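Local atomic coordinates of GTN Reductase (Agrobacterium tumefaciens, PDB entry 4JIC), a protein that binds flavin mononucleotide and, as a member of the old yellow enzyme family, probably uses it to reduce nitrate esters such as glycerol trinitrate and activated alkenes. Residues A[20-25]-A[324-329]; A[94-99]-A[173-178]; A[227-232]-A[259-264]. One frame throughout, in Å; residues are numbered along the deposited sequence.

Interaction 1 of 3, residues A[20-25]-A[324-329]; sequences VMAPLT and AVAFGK. With FMN (flavin mononucleotide), chain D.
Val20 and Met21 run parallel to Ala326 and Phe327, and three backbone hydrogen bonds join the two segments. Val20 N donates to Val325 O, and Val20 O accepts from Phe327 N, each at 2.9 Å. Ala22 N then donates to Phe327 O at 3.0 Å and carries the pairing just past the end of strand 19-21. Val20 and Ala326 put their side chains on one face of the sheet, with CB to CB at 3.9 Å. Val20 CG1 lies anti to the backbone N (chi1 174°) and packs against Ala326 CB. The methyl of Ala22 continues this row of small groups, touching Ala326 CB and Gly328 CA. On the other face, Met21 and Phe327 are paired in register, and the Phe327 ring packs on Ala313 of helix 310-318.

Beyond the strands both segments turn to the cofactor. Leu24 reaches back with its two methyls: CD1 meets Gly328 O at 3.4 Å, and CD2 packs against C8 and C9 of the flavin. Pro23 O accepts a hydrogen bond from the ribityl O2', while Thr25 OG1 donates to flavin O4 at 2.6 Å. The phosphate is gripped from the 324-329 side. Gly328 N donates to O3P at 2.7 Å with an almost straight bond. Lys329 N and NZ both donate to O1P. The Lys329 chain is bent at chi3 and chi4, which folds NZ back to within 2.8 Å of O1P. Gly328 holds the N-cap position, so the phosphate meets the start of helix 329-333, whose dipole may add to its binding.

The pairing of the first and last strands closes the eight-stranded TIM barrel, and the phosphate sits where the last strand gives way to its helix, a common phosphate site of this fold.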
loop_
_atom_site.group_PDB
_atom_site.type_symbol
_atom_site.label_atom_id
_atom_site.label_comp_id
_atom_site.label_asym_id
_atom_site.label_seq_id
_atom_site.Cartn_x
_atom_site.Cartn_y
_atom_site.Cartn_z
ATOM N N VAL A 20 2.130 13.295 0.631
ATOM C CA VAL A 20 2.274 11.971 1.229
ATOM C C VAL A 20 3.327 11.159 0.495
ATOM O O VAL A 20 3.446 11.238 -0.733
ATOM C CB VAL A 20 0.922 11.228 1.190
ATOM C CG1 VAL A 20 1.055 9.783 1.671
ATOM C CG2 VAL A 20 -0.116 11.992 2.011
ATOM N N MET A 21 4.118 10.396 1.249
ATOM C CA MET A 21 5.057 9.469 0.628
ATOM C C MET A 21 4.335 8.148 0.382
ATOM O O MET A 21 3.905 7.478 1.329
ATOM C CB MET A 21 6.287 9.253 1.507
ATOM C CG MET A 21 7.264 8.216 0.951
ATOM S SD MET A 21 8.739 8.138 2.004
ATOM C CE MET A 21 9.584 6.717 1.320
ATOM N N ALA A 22 4.174 7.820 -0.895
ATOM C CA ALA A 22 3.514 6.594 -1.312
ATOM C C ALA A 22 4.320 5.387 -0.845
ATOM O O ALA A 22 5.526 5.481 -0.642
ATOM C CB ALA A 22 3.366 6.583 -2.825
ATOM N N PRO A 23 3.647 4.247 -0.666
ATOM C CA PRO A 23 4.324 3.009 -0.271
ATOM C C PRO A 23 5.256 2.535 -1.385
ATOM O O PRO A 23 4.869 2.480 -2.543
ATOM C CB PRO A 23 3.163 2.024 -0.061
ATOM C CG PRO A 23 2.035 2.588 -0.906
ATOM C CD PRO A 23 2.197 4.072 -0.863
ATOM N N LEU A 24 6.498 2.231 -1.031
ATOM C CA LEU A 24 7.499 1.857 -2.017
ATOM C C LEU A 24 8.343 0.694 -1.521
ATOM O O LEU A 24 9.226 0.868 -0.678
ATOM C CB LEU A 24 8.417 3.049 -2.336
ATOM C CG LEU A 24 7.741 4.309 -2.882
ATOM C CD1 LEU A 24 8.575 5.548 -2.501
ATOM C CD2 LEU A 24 7.542 4.216 -4.399
ATOM N N THR A 25 8.070 -0.492 -2.059
ATOM C CA THR A 25 8.880 -1.674 -1.791
ATOM C C THR A 25 10.313 -1.430 -2.253
ATOM O O THR A 25 10.537 -1.071 -3.410
ATOM C CB THR A 25 8.310 -2.879 -2.563
ATOM O OG1 THR A 25 7.026 -3.251 -2.023
ATOM C CG2 THR A 25 9.250 -4.071 -2.489
ATOM N N ALA A 324 -5.235 15.213 -0.569
ATOM C CA ALA A 324 -3.794 15.088 -0.398
ATOM C C ALA A 324 -3.279 14.257 -1.557
ATOM O O ALA A 324 -4.049 13.528 -2.183
ATOM C CB ALA A 324 -3.489 14.397 0.929
ATOM N N VAL A 325 -1.990 14.381 -1.864
ATOM C CA VAL A 325 -1.407 13.631 -2.971
ATOM C C VAL A 325 -0.215 12.822 -2.503
ATOM O O VAL A 325 0.667 13.347 -1.818
ATOM C CB VAL A 325 -0.978 14.572 -4.111
ATOM C CG1 VAL A 325 -0.190 13.801 -5.180
ATOM C CG2 VAL A 325 -2.208 15.251 -4.732
ATOM N N ALA A 326 -0.212 11.537 -2.847
ATOM C CA ALA A 326 0.922 10.666 -2.557
ATOM C C ALA A 326 1.820 10.549 -3.781
ATOM O O ALA A 326 1.350 10.272 -4.889
ATOM C CB ALA A 326 0.442 9.296 -2.121
ATOM N N PHE A 327 3.114 10.765 -3.561
ATOM C CA PHE A 327 4.115 10.689 -4.615
ATOM C C PHE A 327 4.982 9.469 -4.359
ATOM O O PHE A 327 5.431 9.251 -3.229
ATOM C CB PHE A 327 5.022 11.923 -4.605
ATOM C CG PHE A 327 4.312 13.222 -4.873
ATOM C CD1 PHE A 327 4.155 13.688 -6.169
ATOM C CD2 PHE A 327 3.815 13.981 -3.826
ATOM C CE1 PHE A 327 3.525 14.898 -6.417
ATOM C CE2 PHE A 327 3.173 15.192 -4.067
ATOM C CZ PHE A 327 3.036 15.651 -5.359
ATOM N N GLY A 328 5.231 8.689 -5.411
ATOM C CA GLY A 328 6.054 7.502 -5.296
ATOM C C GLY A 328 7.484 7.762 -5.727
ATOM O O GLY A 328 8.359 8.014 -4.900
ATOM N N LYS A 329 7.727 7.709 -7.032
ATOM C CA LYS A 329 9.087 7.798 -7.544
ATOM C C LYS A 329 9.778 9.115 -7.184
ATOM O O LYS A 329 10.987 9.144 -6.964
ATOM C CB LYS A 329 9.102 7.538 -9.050
ATOM C CG LYS A 329 8.705 6.105 -9.391
ATOM C CD LYS A 329 8.768 5.820 -10.875
ATOM C CE LYS A 329 7.840 6.722 -11.658
ATOM N NZ LYS A 329 6.418 6.414 -11.362
HETATM N N1 FMN D . 2.549 0.416 -4.147
HETATM C C2 FMN D . 2.092 -0.132 -2.971
HETATM O O2 FMN D . 0.889 -0.057 -2.705
HETATM N N3 FMN D . 2.968 -0.775 -2.111
HETATM C C4 FMN D . 4.282 -0.974 -2.449
HETATM O O4 FMN D . 5.031 -1.563 -1.652
HETATM C C4A FMN D . 4.746 -0.439 -3.656
HETATM N N5 FMN D . 6.063 -0.625 -4.035
HETATM C C5A FMN D . 6.547 0.154 -5.065
HETATM C C6 FMN D . 7.925 0.175 -5.296
HETATM C C7 FMN D . 8.470 0.955 -6.307
HETATM C C7M FMN D . 9.959 0.986 -6.519
HETATM C C8 FMN D . 7.624 1.742 -7.080
HETATM C C8M FMN D . 8.204 2.654 -8.134
HETATM C C9 FMN D . 6.252 1.743 -6.833
HETATM C C9A FMN D . 5.700 0.941 -5.836
HETATM N N10 FMN D . 4.326 0.925 -5.616
HETATM C C10 FMN D . 3.872 0.263 -4.493
HETATM C "C1'" FMN D . 3.433 1.927 -6.294
HETATM C "C2'" FMN D . 3.642 3.349 -5.766
HETATM O "O2'" FMN D . 3.146 3.470 -4.441
HETATM C "C3'" FMN D . 2.909 4.371 -6.630
HETATM O "O3'" FMN D . 1.550 3.990 -6.740
HETATM C "C4'" FMN D . 3.514 4.490 -8.027
HETATM O "O4'" FMN D . 4.896 4.745 -7.942
HETATM C "C5'" FMN D . 2.876 5.608 -8.854
HETATM O "O5'" FMN D . 3.034 6.863 -8.216
HETATM P P FMN D . 4.091 7.943 -8.798
HETATM O O1P FMN D . 5.418 7.234 -8.836
HETATM O O2P FMN D . 3.635 8.317 -10.187
HETATM O O3P FMN D . 4.092 9.121 -7.870
#

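Interaction 2 of 3, residues A[94-99]-A[173-178]; sequences IVAQIW and DGVEIH. With FMN (flavin mononucleotide), chain D.
Gln97 and Glu176 are paired on parallel strands, and their side chains run side by side, pointing the same way. Gln97 CB lies 3.9 Å from Glu176 O. CG is anti to the backbone N (chi1 -169°), and from here the extended chain carries the amide to the flavin. CG itself packs against Glu176 O and His178 CB. Gln97 CD lies 3.3 Å from His178 CD2, and the amide is stacked on one face of the imidazole, with planes 24° apart. Gln97 OE1 accepts from flavin N3 at 2.9 Å. Gln97 NE2 donates to flavin O2 at 2.9 Å, in a nearly straight bond, and to Glu176 OE2 at 3.0 Å. This last bond uses the anti lone pair of OE2 and is tilted from the amide plane. The other carboxylate oxygen, Glu176 OE1, is bonded to His265.

Trp99 also meets His178. The five-membered ring of Trp99 forms an offset stack with the imidazole, with planes 18° apart. His178 ND1 is bonded to Ala180 N, which limits rotation of the ring. Away from the flavin, Ile98 CG2 packs against Val175 CG1 on the face toward helix 209-222. At the start of the pairing, Ile94 and Asp173 exchange two bonds: Ile94 N to Asp173 OD2, and Asp173 N to Ile94 O. His88 also bonds Asp173 OD2.

The polar ends here are linked in a chain from His265 through Glu176 and Gln97 to the pyrimidine part of the flavin. Glu176 is a second-shell residue and, with the two flavin bonds, probably sets the turn of the Gln97 amide. With NE2 facing flavin O2 and OE1 facing N3, the amide complements the donor and acceptor of the ring edge, and its hydrogen bond to O2 may help to stabilise negative charge on the reduced flavin.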
loop_
_atom_site.group_PDB
_atom_site.type_symbol
_atom_site.label_atom_id
_atom_site.label_comp_id
_atom_site.label_asym_id
_atom_site.label_seq_id
_atom_site.Cartn_x
_atom_site.Cartn_y
_atom_site.Cartn_z
ATOM N N ILE A 94 3.643 8.418 10.350
ATOM C CA ILE A 94 3.929 7.261 9.522
ATOM C C ILE A 94 2.955 6.126 9.803
ATOM O O ILE A 94 2.634 5.836 10.956
ATOM C CB ILE A 94 5.406 6.807 9.709
ATOM C CG1 ILE A 94 5.744 5.636 8.776
ATOM C CG2 ILE A 94 5.708 6.489 11.178
ATOM C CD1 ILE A 94 7.228 5.277 8.784
ATOM N N VAL A 95 2.449 5.527 8.731
ATOM C CA VAL A 95 1.569 4.370 8.848
ATOM C C VAL A 95 2.181 3.177 8.130
ATOM O O VAL A 95 2.863 3.337 7.119
ATOM C CB VAL A 95 0.150 4.649 8.285
ATOM C CG1 VAL A 95 -0.550 5.704 9.135
ATOM C CG2 VAL A 95 0.214 5.098 6.816
ATOM N N ALA A 96 1.950 1.990 8.675
ATOM C CA ALA A 96 2.465 0.751 8.097
ATOM C C ALA A 96 1.504 0.238 7.039
ATOM O O ALA A 96 0.312 0.078 7.316
ATOM C CB ALA A 96 2.633 -0.292 9.183
ATOM N N GLN A 97 2.015 -0.037 5.838
ATOM C CA GLN A 97 1.168 -0.623 4.804
ATOM C C GLN A 97 1.127 -2.122 5.005
ATOM O O GLN A 97 1.993 -2.855 4.534
ATOM C CB GLN A 97 1.649 -0.320 3.393
ATOM C CG GLN A 97 0.575 -0.723 2.392
ATOM C CD GLN A 97 1.020 -0.676 0.958
ATOM O OE1 GLN A 97 2.060 -1.222 0.598
ATOM N NE2 GLN A 97 0.204 -0.057 0.113
ATOM N N ILE A 98 0.128 -2.575 5.741
ATOM C CA ILE A 98 0.087 -3.987 6.108
ATOM C C ILE A 98 -0.366 -4.829 4.920
ATOM O O ILE A 98 -1.375 -4.535 4.281
ATOM C CB ILE A 98 -0.714 -4.237 7.400
ATOM C CG1 ILE A 98 -2.185 -3.815 7.263
ATOM C CG2 ILE A 98 -0.063 -3.485 8.559
ATOM C CD1 ILE A 98 -3.017 -4.115 8.525
ATOM N N TRP A 99 0.402 -5.873 4.626
ATOM C CA TRP A 99 0.366 -6.482 3.302
ATOM C C TRP A 99 0.139 -7.979 3.359
ATOM O O TRP A 99 0.664 -8.666 4.237
ATOM C CB TRP A 99 1.724 -6.242 2.657
ATOM C CG TRP A 99 1.847 -6.381 1.166
ATOM C CD1 TRP A 99 0.848 -6.511 0.226
ATOM C CD2 TRP A 99 3.078 -6.344 0.443
ATOM N NE1 TRP A 99 1.410 -6.577 -1.040
ATOM C CE2 TRP A 99 2.775 -6.486 -0.925
ATOM C CE3 TRP A 99 4.419 -6.241 0.832
ATOM C CZ2 TRP A 99 3.768 -6.487 -1.906
ATOM C CZ3 TRP A 99 5.397 -6.243 -0.131
ATOM C CH2 TRP A 99 5.070 -6.370 -1.489
ATOM N N ASP A 173 1.597 5.429 13.596
ATOM C CA ASP A 173 0.419 6.247 13.845
ATOM C C ASP A 173 -0.868 5.574 13.378
ATOM O O ASP A 173 -1.961 6.014 13.716
ATOM C CB ASP A 173 0.577 7.599 13.171
ATOM C CG ASP A 173 1.725 8.378 13.746
ATOM O OD1 ASP A 173 1.566 8.890 14.872
ATOM O OD2 ASP A 173 2.791 8.440 13.096
ATOM N N GLY A 174 -0.731 4.497 12.617
ATOM C CA GLY A 174 -1.882 3.805 12.075
ATOM C C GLY A 174 -1.403 2.859 10.999
ATOM O O GLY A 174 -0.204 2.609 10.898
ATOM N N VAL A 175 -2.330 2.327 10.206
ATOM C CA VAL A 175 -1.958 1.428 9.118
ATOM C C VAL A 175 -2.727 1.771 7.866
ATOM O O VAL A 175 -3.816 2.336 7.929
ATOM C CB VAL A 175 -2.264 -0.062 9.431
ATOM C CG1 VAL A 175 -1.536 -0.520 10.680
ATOM C CG2 VAL A 175 -3.766 -0.281 9.568
ATOM N N GLU A 176 -2.140 1.427 6.726
ATOM C CA GLU A 176 -2.847 1.409 5.454
ATOM C C GLU A 176 -2.979 -0.034 5.043
ATOM O O GLU A 176 -1.983 -0.731 4.861
ATOM C CB GLU A 176 -2.064 2.164 4.379
ATOM C CG GLU A 176 -2.662 2.032 2.975
ATOM C CD GLU A 176 -1.956 2.911 1.963
ATOM O OE1 GLU A 176 -2.111 4.147 2.031
ATOM O OE2 GLU A 176 -1.231 2.364 1.102
ATOM N N ILE A 177 -4.214 -0.506 4.928
ATOM C CA ILE A 177 -4.425 -1.865 4.466
ATOM C C ILE A 177 -4.113 -1.904 2.980
ATOM O O ILE A 177 -4.698 -1.166 2.199
ATOM C CB ILE A 177 -5.870 -2.287 4.706
ATOM C CG1 ILE A 177 -6.124 -2.396 6.211
ATOM C CG2 ILE A 177 -6.150 -3.608 4.011
ATOM C CD1 ILE A 177 -7.605 -2.319 6.598
ATOM N N HIS A 178 -3.168 -2.750 2.591
ATOM C CA HIS A 178 -2.862 -2.907 1.172
ATOM C C HIS A 178 -3.965 -3.713 0.479
ATOM O O HIS A 178 -4.005 -4.936 0.575
ATOM C CB HIS A 178 -1.502 -3.582 0.994
ATOM C CG HIS A 178 -0.914 -3.388 -0.365
ATOM N ND1 HIS A 178 -1.681 -3.088 -1.471
ATOM C CD2 HIS A 178 0.370 -3.427 -0.793
ATOM C CE1 HIS A 178 -0.890 -2.957 -2.525
ATOM N NE2 HIS A 178 0.358 -3.169 -2.141
HETATM N N1 FMN D . 2.549 0.416 -4.147
HETATM C C2 FMN D . 2.092 -0.132 -2.971
HETATM O O2 FMN D . 0.889 -0.057 -2.705
HETATM N N3 FMN D . 2.968 -0.775 -2.111
HETATM C C4 FMN D . 4.282 -0.974 -2.449
HETATM O O4 FMN D . 5.031 -1.563 -1.652
HETATM C C4A FMN D . 4.746 -0.439 -3.656
HETATM N N5 FMN D . 6.063 -0.625 -4.035
HETATM C C5A FMN D . 6.547 0.154 -5.065
HETATM C C6 FMN D . 7.925 0.175 -5.296
HETATM C C7 FMN D . 8.470 0.955 -6.307
HETATM C C7M FMN D . 9.959 0.986 -6.519
HETATM C C8 FMN D . 7.624 1.742 -7.080
HETATM C C8M FMN D . 8.204 2.654 -8.134
HETATM C C9 FMN D . 6.252 1.743 -6.833
HETATM C C9A FMN D . 5.700 0.941 -5.836
HETATM N N10 FMN D . 4.326 0.925 -5.616
HETATM C C10 FMN D . 3.872 0.263 -4.493
HETATM C "C1'" FMN D . 3.433 1.927 -6.294
HETATM C "C2'" FMN D . 3.642 3.349 -5.766
HETATM O "O2'" FMN D . 3.146 3.470 -4.441
HETATM C "C3'" FMN D . 2.909 4.371 -6.630
HETATM O "O3'" FMN D . 1.550 3.990 -6.740
HETATM C "C4'" FMN D . 3.514 4.490 -8.027
HETATM O "O4'" FMN D . 4.896 4.745 -7.942
HETATM C "C5'" FMN D . 2.876 5.608 -8.854
HETATM O "O5'" FMN D . 3.034 6.863 -8.216
HETATM P P FMN D . 4.091 7.943 -8.798
HETATM O O1P FMN D . 5.418 7.234 -8.836
HETATM O O2P FMN D . 3.635 8.317 -10.187
HETATM O O3P FMN D . 4.092 9.121 -7.870
HETATM O O HOH W 1 -2.974 -6.275 2.724
#

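Interaction 3 of 3, residues A[227-232]-A[259-264]; sequences TGIRLS and RNLAFI. With FMN (flavin mononucleotide), chain D.
Phe263 CG lies between its backbone N and carbonyl carbon (chi1 62°), and this turns the ring over Gly228. Gly228 CA sits 3.5 Å from the ring centroid and only 9° off the normal, a CH-pi contact over the middle of the face. The absence of a side chain at Gly228 lets the ring come this close. The chi1 of Ile229 (-179°) places CG2 between the backbone N and the carbonyl carbon. There the side chain lies alongside Ile264, and Ile229 CG2 meets Ile264 CD1 at 3.8 Å. Leu231 CD1 reaches Ile264 CG2, and Leu261 CD2 packs against Thr227 CG2 at 4.0 Å.

Ala262 N donates to Thr227 O at 2.8 Å, just before strand 263-267 begins. Further along, Ile229 N meets Phe263 O in a long and bent bond of 3.3 Å. The segments belong to neighbouring parallel strands of the TIM barrel, within the beta-alpha-beta unit of strand 227-231, helix 245-256 and strand 263-267. Ile229 packs outward on Leu211 and Val215 of helix 209-222, whereas Phe263 touches Leu301 and Ile303 of the next strand.

Arg230 takes no part in the strand contact; its side chain extends to the flavin. Its charge may favour electron density on flavin O2. Arg230 NH1 donates to flavin O2 at 2.8 Å and to the ribityl O2' at 3.0 Å. Arg230 NH2 donates to FMN O3' at 3.1 Å.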
loop_
_atom_site.group_PDB
_atom_site.type_symbol
_atom_site.label_atom_id
_atom_site.label_comp_id
_atom_site.label_asym_id
_atom_site.label_seq_id
_atom_site.Cartn_x
_atom_site.Cartn_y
_atom_site.Cartn_z
ATOM N N THR A 227 -7.084 3.684 10.876
ATOM C CA THR A 227 -7.130 2.703 9.799
ATOM C C THR A 227 -7.440 3.352 8.452
ATOM O O THR A 227 -8.458 4.023 8.303
ATOM C CB THR A 227 -8.195 1.626 10.095
ATOM O OG1 THR A 227 -7.857 0.958 11.312
ATOM C CG2 THR A 227 -8.264 0.596 8.962
ATOM N N GLY A 228 -6.562 3.133 7.477
ATOM C CA GLY A 228 -6.821 3.541 6.108
ATOM C C GLY A 228 -6.690 2.344 5.186
ATOM O O GLY A 228 -6.388 1.234 5.629
ATOM N N ILE A 229 -6.900 2.564 3.893
ATOM C CA ILE A 229 -6.874 1.466 2.938
ATOM C C ILE A 229 -6.482 1.997 1.567
ATOM O O ILE A 229 -6.861 3.114 1.213
ATOM C CB ILE A 229 -8.245 0.737 2.898
ATOM C CG1 ILE A 229 -8.227 -0.440 1.926
ATOM C CG2 ILE A 229 -9.379 1.700 2.544
ATOM C CD1 ILE A 229 -9.469 -1.360 2.078
ATOM N N ARG A 230 -5.704 1.213 0.820
ATOM C CA ARG A 230 -5.319 1.592 -0.537
ATOM C C ARG A 230 -6.078 0.768 -1.565
ATOM O O ARG A 230 -6.157 -0.455 -1.462
ATOM C CB ARG A 230 -3.818 1.422 -0.779
ATOM C CG ARG A 230 -3.372 2.197 -2.023
ATOM C CD ARG A 230 -1.873 2.115 -2.262
ATOM N NE ARG A 230 -1.374 3.360 -2.851
ATOM C CZ ARG A 230 -0.293 3.457 -3.619
ATOM N NH1 ARG A 230 0.411 2.381 -3.937
ATOM N NH2 ARG A 230 0.079 4.646 -4.081
ATOM N N LEU A 231 -6.634 1.455 -2.558
ATOM C CA LEU A 231 -7.431 0.819 -3.599
ATOM C C LEU A 231 -6.911 1.223 -4.969
ATOM O O LEU A 231 -6.375 2.319 -5.139
ATOM C CB LEU A 231 -8.881 1.264 -3.471
ATOM C CG LEU A 231 -9.537 0.919 -2.138
ATOM C CD1 LEU A 231 -10.870 1.659 -2.032
ATOM C CD2 LEU A 231 -9.711 -0.593 -1.988
ATOM N N SER A 232 -7.111 0.356 -5.955
ATOM C CA SER A 232 -6.613 0.602 -7.310
ATOM C C SER A 232 -7.567 -0.023 -8.315
ATOM O O SER A 232 -7.346 -1.140 -8.786
ATOM C CB SER A 232 -5.188 0.045 -7.470
ATOM O OG SER A 232 -5.102 -1.317 -7.063
ATOM N N ARG A 259 -17.757 3.255 7.886
ATOM C CA ARG A 259 -16.828 2.682 8.855
ATOM C C ARG A 259 -15.846 3.643 9.540
ATOM O O ARG A 259 -14.932 3.196 10.245
ATOM C CB ARG A 259 -16.075 1.519 8.211
ATOM C CG ARG A 259 -16.938 0.276 8.120
ATOM C CD ARG A 259 -16.541 -0.627 6.989
ATOM N NE ARG A 259 -17.079 -1.978 7.149
ATOM C CZ ARG A 259 -18.225 -2.423 6.637
ATOM N NH1 ARG A 259 -19.021 -1.627 5.921
ATOM N NH2 ARG A 259 -18.575 -3.686 6.840
ATOM N N ASN A 260 -16.036 4.946 9.344
ATOM C CA ASN A 260 -15.273 5.946 10.091
ATOM C C ASN A 260 -13.763 5.825 9.951
ATOM O O ASN A 260 -13.023 6.060 10.917
ATOM C CB ASN A 260 -15.663 5.892 11.563
ATOM C CG ASN A 260 -17.106 6.252 11.770
ATOM O OD1 ASN A 260 -17.492 7.411 11.613
ATOM N ND2 ASN A 260 -17.927 5.256 12.093
ATOM N N LEU A 261 -13.312 5.486 8.749
ATOM C CA LEU A 261 -11.878 5.300 8.488
ATOM C C LEU A 261 -11.103 6.613 8.426
ATOM O O LEU A 261 -11.674 7.684 8.206
ATOM C CB LEU A 261 -11.649 4.526 7.192
ATOM C CG LEU A 261 -12.325 3.162 7.185
ATOM C CD1 LEU A 261 -12.086 2.459 5.858
ATOM C CD2 LEU A 261 -11.798 2.339 8.355
ATOM N N ALA A 262 -9.790 6.509 8.609
ATOM C CA ALA A 262 -8.922 7.679 8.605
ATOM C C ALA A 262 -8.661 8.222 7.207
ATOM O O ALA A 262 -8.593 9.436 7.021
ATOM C CB ALA A 262 -7.600 7.363 9.297
ATOM N N PHE A 263 -8.486 7.327 6.240
ATOM C CA PHE A 263 -8.161 7.738 4.877
ATOM C C PHE A 263 -8.416 6.638 3.864
ATOM O O PHE A 263 -8.408 5.437 4.189
ATOM C CB PHE A 263 -6.704 8.235 4.768
ATOM C CG PHE A 263 -5.664 7.185 5.093
ATOM C CD1 PHE A 263 -5.128 6.376 4.096
ATOM C CD2 PHE A 263 -5.214 7.027 6.394
ATOM C CE1 PHE A 263 -4.162 5.424 4.399
ATOM C CE2 PHE A 263 -4.248 6.074 6.706
ATOM C CZ PHE A 263 -3.726 5.269 5.706
ATOM N N ILE A 264 -8.683 7.081 2.639
ATOM C CA ILE A 264 -8.775 6.216 1.471
ATOM C C ILE A 264 -7.681 6.688 0.528
ATOM O O ILE A 264 -7.596 7.879 0.216
ATOM C CB ILE A 264 -10.136 6.387 0.751
ATOM C CG1 ILE A 264 -11.297 6.255 1.737
ATOM C CG2 ILE A 264 -10.251 5.420 -0.428
ATOM C CD1 ILE A 264 -11.417 4.868 2.382
HETATM N N1 FMN D . 2.549 0.416 -4.147
HETATM C C2 FMN D . 2.092 -0.132 -2.971
HETATM O O2 FMN D . 0.889 -0.057 -2.705
HETATM N N3 FMN D . 2.968 -0.775 -2.111
HETATM C C4 FMN D . 4.282 -0.974 -2.449
HETATM O O4 FMN D . 5.031 -1.563 -1.652
HETATM C C4A FMN D . 4.746 -0.439 -3.656
HETATM N N5 FMN D . 6.063 -0.625 -4.035
HETATM C C5A FMN D . 6.547 0.154 -5.065
HETATM C C6 FMN D . 7.925 0.175 -5.296
HETATM C C7 FMN D . 8.470 0.955 -6.307
HETATM C C7M FMN D . 9.959 0.986 -6.519
HETATM C C8 FMN D . 7.624 1.742 -7.080
HETATM C C8M FMN D . 8.204 2.654 -8.134
HETATM C C9 FMN D . 6.252 1.743 -6.833
HETATM C C9A FMN D . 5.700 0.941 -5.836
HETATM N N10 FMN D . 4.326 0.925 -5.616
HETATM C C10 FMN D . 3.872 0.263 -4.493
HETATM C "C1'" FMN D . 3.433 1.927 -6.294
HETATM C "C2'" FMN D . 3.642 3.349 -5.766
HETATM O "O2'" FMN D . 3.146 3.470 -4.441
HETATM C "C3'" FMN D . 2.909 4.371 -6.630
HETATM O "O3'" FMN D . 1.550 3.990 -6.740
HETATM C "C4'" FMN D . 3.514 4.490 -8.027
HETATM O "O4'" FMN D . 4.896 4.745 -7.942
HETATM C "C5'" FMN D . 2.876 5.608 -8.854
HETATM O "O5'" FMN D . 3.034 6.863 -8.216
HETATM P P FMN D . 4.091 7.943 -8.798
HETATM O O1P FMN D . 5.418 7.234 -8.836
HETATM O O2P FMN D . 3.635 8.317 -10.187
HETATM O O3P FMN D . 4.092 9.121 -7.870
#

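Overall arrangement
All three contacts belong to one closed parallel sheet, the eight-stranded TIM barrel. Interaction 1 joins the first and last strands, so the ring closes there, and the other two fall between its segments in sequence. Interaction 2 joins the third and fourth strands. Interaction 3 follows along the chain with the fifth and sixth. Strands 174-178 and 227-231 are neighbours, and the centres of interactions 2 and 3 are about 10 Å apart. Interaction 1 lies about 13 Å from interaction 2 and 15 Å from interaction 3, centre to centre. Pro23 of interaction 1 touches Gln97, Glu176 and Arg230. One FMN thus draws on residues from well-separated parts of the sequence.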